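Local coordinates for protein glycoside hydrolase (PDB 6ORH) that probably hydrolyses alpha-L-fucosidic linkages of host glycans, holding a fucose-bearing glycan in a pocket of its barrel domain, at residues A[27-32]-A[296-301]; A[259-264]-A[306-311]. The protein carries 2 engineered substitutions. All blocks are in the same frame, centred on the assembly; numbering follows the deposited sequence.

How the contacts relate
Both contacts belong to the alpha-L-fucosidase domain, a TIM-type barrel, and their centres lie 11 Å apart. Along the chain the four segments alternate: 27-32, 259-264, 296-301, 306-311. The first three lie at or just after the ends of the parallel strands 23-27, 250-259 and 292-295, with 292-295 between the other two; the fourth is the start of helix 306-322. Contact 1 joins 27-32 to 296-301; contact 2 ties 259-264 to the helix. They meet where Pro297 CG packs 3.4 Å from Arg261 CD. The Trp264 carbonyl oxygen also touches His28 and Pro297. His28 and Trp264 both reach the same bound fucose, so the two contacts share one wall of the glycan pocket.

Contact 1. Residues A[27-32]-A[296-301]. With FUC (alpha-L-fucopyranose), chain C.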
loop_
_atom_site.group_PDB
_atom_site.type_symbol
_atom_site.label_atom_id
_atom_site.label_comp_id
_atom_site.label_asym_id
_atom_site.label_seq_id
_atom_site.Cartn_x
_atom_site.Cartn_y
_atom_site.Cartn_z
ATOM N N ILE A 27 -9.389 22.580 -11.617
ATOM C CA ILE A 27 -10.168 22.743 -12.846
ATOM C C ILE A 27 -9.197 22.930 -14.011
ATOM O O ILE A 27 -8.496 23.947 -14.071
ATOM C CB ILE A 27 -11.160 23.921 -12.709
ATOM C CG1 ILE A 27 -12.214 23.639 -11.627
ATOM C CG2 ILE A 27 -11.813 24.185 -14.063
ATOM C CD1 ILE A 27 -13.377 24.660 -11.537
ATOM N N HIS A 28 -9.171 21.940 -14.925
ATOM C CA HIS A 28 -8.468 22.041 -16.201
ATOM C C HIS A 28 -9.515 22.281 -17.292
ATOM O O HIS A 28 -10.361 21.426 -17.532
ATOM C CB HIS A 28 -7.668 20.759 -16.554
ATOM C CG HIS A 28 -6.372 20.595 -15.817
ATOM N ND1 HIS A 28 -6.325 20.329 -14.452
ATOM C CD2 HIS A 28 -5.089 20.600 -16.256
ATOM C CE1 HIS A 28 -5.038 20.201 -14.093
ATOM N NE2 HIS A 28 -4.274 20.349 -15.177
ATOM N N PHE A 29 -9.438 23.462 -17.913
ATOM C CA PHE A 29 -10.369 23.849 -18.970
ATOM C C PHE A 29 -9.631 24.811 -19.892
ATOM O O PHE A 29 -8.791 25.590 -19.442
ATOM C CB PHE A 29 -11.563 24.561 -18.331
ATOM C CG PHE A 29 -12.580 25.087 -19.319
ATOM C CD1 PHE A 29 -13.347 24.203 -20.063
ATOM C CD2 PHE A 29 -12.739 26.446 -19.516
ATOM C CE1 PHE A 29 -14.286 24.672 -20.977
ATOM C CE2 PHE A 29 -13.693 26.925 -20.412
ATOM C CZ PHE A 29 -14.445 26.031 -21.161
ATOM N N GLY A 30 -9.890 24.719 -21.201
ATOM C CA GLY A 30 -9.250 25.651 -22.110
ATOM C C GLY A 30 -9.355 25.139 -23.542
ATOM O O GLY A 30 -10.209 24.312 -23.826
ATOM N N PRO A 31 -8.479 25.608 -24.443
ATOM C CA PRO A 31 -8.435 25.109 -25.821
ATOM C C PRO A 31 -8.390 23.586 -25.913
ATOM O O PRO A 31 -9.025 23.003 -26.781
ATOM C CB PRO A 31 -7.145 25.739 -26.342
ATOM C CG PRO A 31 -7.070 27.061 -25.603
ATOM C CD PRO A 31 -7.494 26.675 -24.196
ATOM N N ASN A 32 -7.653 22.924 -25.009
ATOM C CA ASN A 32 -7.577 21.468 -25.057
ATOM C C ASN A 32 -8.955 20.830 -24.988
ATOM O O ASN A 32 -9.149 19.734 -25.519
ATOM C CB ASN A 32 -6.655 20.891 -23.972
ATOM C CG ASN A 32 -5.205 21.237 -24.212
ATOM O OD1 ASN A 32 -4.861 21.797 -25.251
ATOM N ND2 ASN A 32 -4.340 20.892 -23.262
ATOM N N ILE A 296 -11.807 18.216 -11.775
ATOM C CA ILE A 296 -13.127 18.064 -12.394
ATOM C C ILE A 296 -13.114 18.974 -13.622
ATOM O O ILE A 296 -13.062 20.200 -13.458
ATOM C CB ILE A 296 -14.280 18.516 -11.467
ATOM C CG1 ILE A 296 -14.116 18.060 -10.012
ATOM C CG2 ILE A 296 -15.622 18.105 -12.086
ATOM C CD1 ILE A 296 -14.278 16.593 -9.868
ATOM N N PRO A 297 -13.101 18.414 -14.857
ATOM C CA PRO A 297 -12.945 19.222 -16.070
ATOM C C PRO A 297 -14.270 19.624 -16.701
ATOM O O PRO A 297 -15.062 18.783 -17.105
ATOM C CB PRO A 297 -12.206 18.279 -17.015
ATOM C CG PRO A 297 -12.711 16.901 -16.608
ATOM C CD PRO A 297 -13.036 16.962 -15.124
ATOM N N PRO A 298 -14.558 20.939 -16.805
ATOM C CA PRO A 298 -15.756 21.369 -17.528
ATOM C C PRO A 298 -15.679 20.946 -18.995
ATOM O O PRO A 298 -14.596 20.826 -19.592
ATOM C CB PRO A 298 -15.659 22.906 -17.428
ATOM C CG PRO A 298 -14.854 23.141 -16.165
ATOM C CD PRO A 298 -13.792 22.058 -16.230
ATOM N N ASN A 299 -16.877 20.771 -19.583
ATOM C CA ASN A 299 -17.062 20.301 -20.948
ATOM C C ASN A 299 -17.022 21.480 -21.920
ATOM O O ASN A 299 -16.721 22.603 -21.538
ATOM C CB ASN A 299 -18.344 19.455 -21.066
ATOM C CG ASN A 299 -19.609 20.262 -20.826
ATOM O OD1 ASN A 299 -19.594 21.493 -20.910
ATOM N ND2 ASN A 299 -20.692 19.589 -20.474
ATOM N N GLN A 300 -17.321 21.212 -23.198
ATOM C CA GLN A 300 -17.193 22.237 -24.217
ATOM C C GLN A 300 -18.285 23.297 -24.091
ATOM O O GLN A 300 -18.151 24.391 -24.641
ATOM C CB GLN A 300 -17.225 21.601 -25.609
ATOM C CG GLN A 300 -15.981 20.786 -25.931
ATOM C CD GLN A 300 -16.075 20.177 -27.310
ATOM O OE1 GLN A 300 -17.101 20.270 -27.986
ATOM N NE2 GLN A 300 -14.994 19.564 -27.759
ATOM N N ALA A 301 -19.333 22.995 -23.332
ATOM C CA ALA A 301 -20.345 23.992 -23.036
ATOM C C ALA A 301 -19.905 24.916 -21.905
ATOM O O ALA A 301 -20.536 25.951 -21.688
ATOM C CB ALA A 301 -21.658 23.314 -22.684
HETATM C C1 FUC C . 1.201 17.458 -15.659
HETATM C C2 FUC C . 0.644 18.235 -16.839
HETATM C C3 FUC C . -0.804 17.799 -17.036
HETATM C C4 FUC C . -1.639 18.205 -15.817
HETATM C C5 FUC C . -1.004 17.545 -14.568
HETATM C C6 FUC C . -1.643 18.026 -13.278
HETATM O O2 FUC C . 1.432 17.882 -17.990
HETATM O O3 FUC C . -1.321 18.420 -18.226
HETATM O O4 FUC C . -1.663 19.658 -15.727
HETATM O O5 FUC C . 0.454 17.804 -14.479
HETATM O O HOH W 1 -11.926 20.483 -19.667
#
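The Phe29 ring turns its edge to two carbonyl oxygens, Pro298 O and Asn299 O, both near the ring plane; CE1 comes within 3.2 Å of Asn299 O. Its CD1 also packs on the proline ring, 3.7 Å from Pro298 CB. The His28 ring, turned away from 296-301, points its NE2 edge in plane at fucose O4, 2.8 Å away in a hydrogen bond; either atom could be the donor. Trp264 and His77 meet this imidazole, Phe26, Tyr123 and Phe265 meet it edge-to-face, and ND1 is bonded to Asn295 OD1, which fixes its turn. Strands 23-27 and 292-295 are parallel neighbours in the TIM-type barrel, and the two segments lie at the strand ends that carry the sugar pocket. Ile27 CG2, anti to the backbone N, meets Pro298 CD at 3.6 Å, the two side chains crossing at about a right angle; Trp59 of helix 56-65 touches both. No direct hydrogen bond joins the segments. Instead a water donates to His28 O at 2.8 Å and to Pro298 O at 2.7 Å, while Pro297 CB rests 3.7 Å from His28 O. The fucose is also hydrogen-bonded by Trp39, His77, His78, Tyr123 and Asn171.

Contact 2. Residues A[259-264]-A[306-311]; sequences SIRPGW and AKDIER. With FUC (alpha-L-fucopyranose), chain C.
Arg261 is bent at chi2 (141°), which carries its guanidinium over to Asp308 on the helix; the aspartate's CG stands anti to its own carbonyl carbon, chi1 -63°, and faces the arginine. The grip is side-on, one nitrogen to each oxygen. NE donates to Asp308 OD2 at 2.8 Å, nearly in the guanidinium plane and onto the syn lone pair, while NH2 reaches OD1 at 3.0 Å, also on the syn side but well out of the carboxylate plane. The two flat groups are thus twisted 40° apart in a buried salt bridge. Ile260 CG2 packs against Asp308 OD2 at 3.6 Å, and Ile260 CD1 reaches Arg311 CG further along the helix, at 4.2 Å. Lys307 NZ, paired with Asp305, stops 4.1 Å from Arg261 NH2; a water accepts from both cations and probably eases their repulsion. Within the loop, Ser259 OG accepts from Arg261 N in an ST turn and donates to Gly263 O at 2.7 Å; Asn295 also bonds to this serine oxygen. Ser259 CB lies against one face of the Trp264 indole. The opposite face is an aromatic platform under the fucose, whose methyl carbon C6 sits 3.5 Å above the plane, offset toward the rim. The bridge ties the segment leaving strand 250-259 to the first turns of helix 306-322, beside the loop after strand 292-295, whose Pro297 touches Asp308.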
loop_
_atom_site.group_PDB
_atom_site.type_symbol
_atom_site.label_atom_id
_atom_site.label_comp_id
_atom_site.label_asym_id
_atom_site.label_seq_id
_atom_site.Cartn_x
_atom_site.Cartn_y
_atom_site.Cartn_z
ATOM N N SER A 259 -7.137 13.182 -11.360
ATOM C CA SER A 259 -8.338 13.582 -12.090
ATOM C C SER A 259 -9.478 12.617 -11.786
ATOM O O SER A 259 -9.256 11.417 -11.582
ATOM C CB SER A 259 -8.046 13.638 -13.560
ATOM O OG SER A 259 -9.196 14.142 -14.276
ATOM N N ILE A 260 -10.713 13.147 -11.792
ATOM C CA ILE A 260 -11.885 12.284 -11.686
ATOM C C ILE A 260 -12.023 11.421 -12.947
ATOM O O ILE A 260 -12.717 10.398 -12.907
ATOM C CB ILE A 260 -13.172 13.077 -11.368
ATOM C CG1 ILE A 260 -14.233 12.162 -10.762
ATOM C CG2 ILE A 260 -13.706 13.795 -12.613
ATOM C CD1 ILE A 260 -15.490 12.904 -10.342
ATOM N N ARG A 261 -11.330 11.794 -14.022
ATOM C CA ARG A 261 -11.372 11.072 -15.286
ATOM C C ARG A 261 -9.976 10.560 -15.627
ATOM O O ARG A 261 -8.981 10.899 -14.964
ATOM C CB ARG A 261 -11.890 12.006 -16.394
ATOM C CG ARG A 261 -13.399 12.227 -16.359
ATOM C CD ARG A 261 -13.806 13.669 -16.692
ATOM N NE ARG A 261 -15.266 13.638 -16.792
ATOM C CZ ARG A 261 -15.937 13.200 -17.854
ATOM N NH1 ARG A 261 -15.297 12.824 -18.951
ATOM N NH2 ARG A 261 -17.248 13.101 -17.773
ATOM N N PRO A 262 -9.822 9.718 -16.677
ATOM C CA PRO A 262 -8.483 9.318 -17.115
ATOM C C PRO A 262 -7.594 10.512 -17.472
ATOM O O PRO A 262 -6.420 10.556 -17.097
ATOM C CB PRO A 262 -8.803 8.416 -18.320
ATOM C CG PRO A 262 -10.099 7.791 -17.882
ATOM C CD PRO A 262 -10.907 8.980 -17.368
ATOM N N GLY A 263 -8.175 11.501 -18.171
ATOM C CA GLY A 263 -7.458 12.707 -18.555
ATOM C C GLY A 263 -7.799 13.874 -17.624
ATOM O O GLY A 263 -8.791 13.820 -16.899
ATOM N N TRP A 264 -6.967 14.920 -17.689
ATOM C CA TRP A 264 -7.149 16.154 -16.927
ATOM C C TRP A 264 -8.203 17.047 -17.584
ATOM O O TRP A 264 -8.930 17.754 -16.893
ATOM C CB TRP A 264 -5.803 16.897 -16.818
ATOM C CG TRP A 264 -4.764 16.133 -16.041
ATOM C CD1 TRP A 264 -3.746 15.356 -16.523
ATOM C CD2 TRP A 264 -4.705 16.036 -14.606
ATOM N NE1 TRP A 264 -3.042 14.799 -15.484
ATOM C CE2 TRP A 264 -3.634 15.163 -14.295
ATOM C CE3 TRP A 264 -5.468 16.586 -13.561
ATOM C CZ2 TRP A 264 -3.283 14.899 -12.973
ATOM C CZ3 TRP A 264 -5.148 16.291 -12.257
ATOM C CH2 TRP A 264 -4.050 15.472 -11.973
ATOM N N ALA A 306 -22.721 15.874 -16.151
ATOM C CA ALA A 306 -23.780 15.443 -15.251
ATOM C C ALA A 306 -23.356 14.270 -14.358
ATOM O O ALA A 306 -23.752 14.234 -13.187
ATOM C CB ALA A 306 -25.017 15.081 -16.055
ATOM N N LYS A 307 -22.604 13.315 -14.942
ATOM C CA LYS A 307 -22.194 12.106 -14.229
ATOM C C LYS A 307 -21.168 12.487 -13.160
ATOM O O LYS A 307 -21.293 12.053 -12.014
ATOM C CB LYS A 307 -21.589 11.082 -15.189
ATOM C CG LYS A 307 -22.528 10.644 -16.319
ATOM C CD LYS A 307 -21.921 9.633 -17.303
ATOM C CE LYS A 307 -20.617 10.052 -17.969
ATOM N NZ LYS A 307 -20.764 11.258 -18.822
ATOM N N ASP A 308 -20.253 13.401 -13.527
ATOM C CA ASP A 308 -19.254 13.852 -12.560
ATOM C C ASP A 308 -19.923 14.521 -11.366
ATOM O O ASP A 308 -19.524 14.329 -10.223
ATOM C CB ASP A 308 -18.268 14.861 -13.163
ATOM C CG ASP A 308 -17.428 14.314 -14.300
ATOM O OD1 ASP A 308 -17.798 13.251 -14.857
ATOM O OD2 ASP A 308 -16.409 14.953 -14.633
ATOM N N ILE A 309 -20.923 15.389 -11.628
ATOM C CA ILE A 309 -21.629 16.043 -10.554
ATOM C C ILE A 309 -22.291 15.010 -9.630
ATOM O O ILE A 309 -22.180 15.101 -8.405
ATOM C CB ILE A 309 -22.652 17.046 -11.134
ATOM C CG1 ILE A 309 -21.939 18.172 -11.887
ATOM C CG2 ILE A 309 -23.531 17.586 -10.017
ATOM C CD1 ILE A 309 -22.891 19.007 -12.790
ATOM N N GLU A 310 -23.010 14.038 -10.220
ATOM C CA GLU A 310 -23.675 13.019 -9.424
ATOM C C GLU A 310 -22.652 12.317 -8.519
ATOM O O GLU A 310 -22.917 12.109 -7.329
ATOM C CB GLU A 310 -24.363 12.039 -10.380
ATOM C CG GLU A 310 -25.127 10.949 -9.671
ATOM C CD GLU A 310 -26.083 10.320 -10.668
ATOM O OE1 GLU A 310 -27.303 10.608 -10.555
ATOM O OE2 GLU A 310 -25.600 9.603 -11.595
ATOM N N ARG A 311 -21.489 12.023 -9.099
ATOM C CA ARG A 311 -20.434 11.277 -8.421
ATOM C C ARG A 311 -19.865 12.096 -7.256
ATOM O O ARG A 311 -19.575 11.555 -6.184
ATOM C CB ARG A 311 -19.397 10.870 -9.470
ATOM C CG ARG A 311 -18.258 9.998 -8.962
ATOM C CD ARG A 311 -18.704 8.672 -8.363
ATOM N NE ARG A 311 -19.890 8.033 -8.932
ATOM C CZ ARG A 311 -19.956 7.384 -10.086
ATOM N NH1 ARG A 311 -18.913 7.317 -10.894
ATOM N NH2 ARG A 311 -21.101 6.817 -10.442
HETATM C C1 FUC C . 1.201 17.458 -15.659
HETATM C C2 FUC C . 0.644 18.235 -16.839
HETATM C C3 FUC C . -0.804 17.799 -17.036
HETATM C C4 FUC C . -1.639 18.205 -15.817
HETATM C C5 FUC C . -1.004 17.545 -14.568
HETATM C C6 FUC C . -1.643 18.026 -13.278
HETATM O O2 FUC C . 1.432 17.882 -17.990
HETATM O O3 FUC C . -1.321 18.420 -18.226
HETATM O O4 FUC C . -1.663 19.658 -15.727
HETATM O O5 FUC C . 0.454 17.804 -14.479
HETATM O O HOH W 2 -18.520 12.265 -20.381
#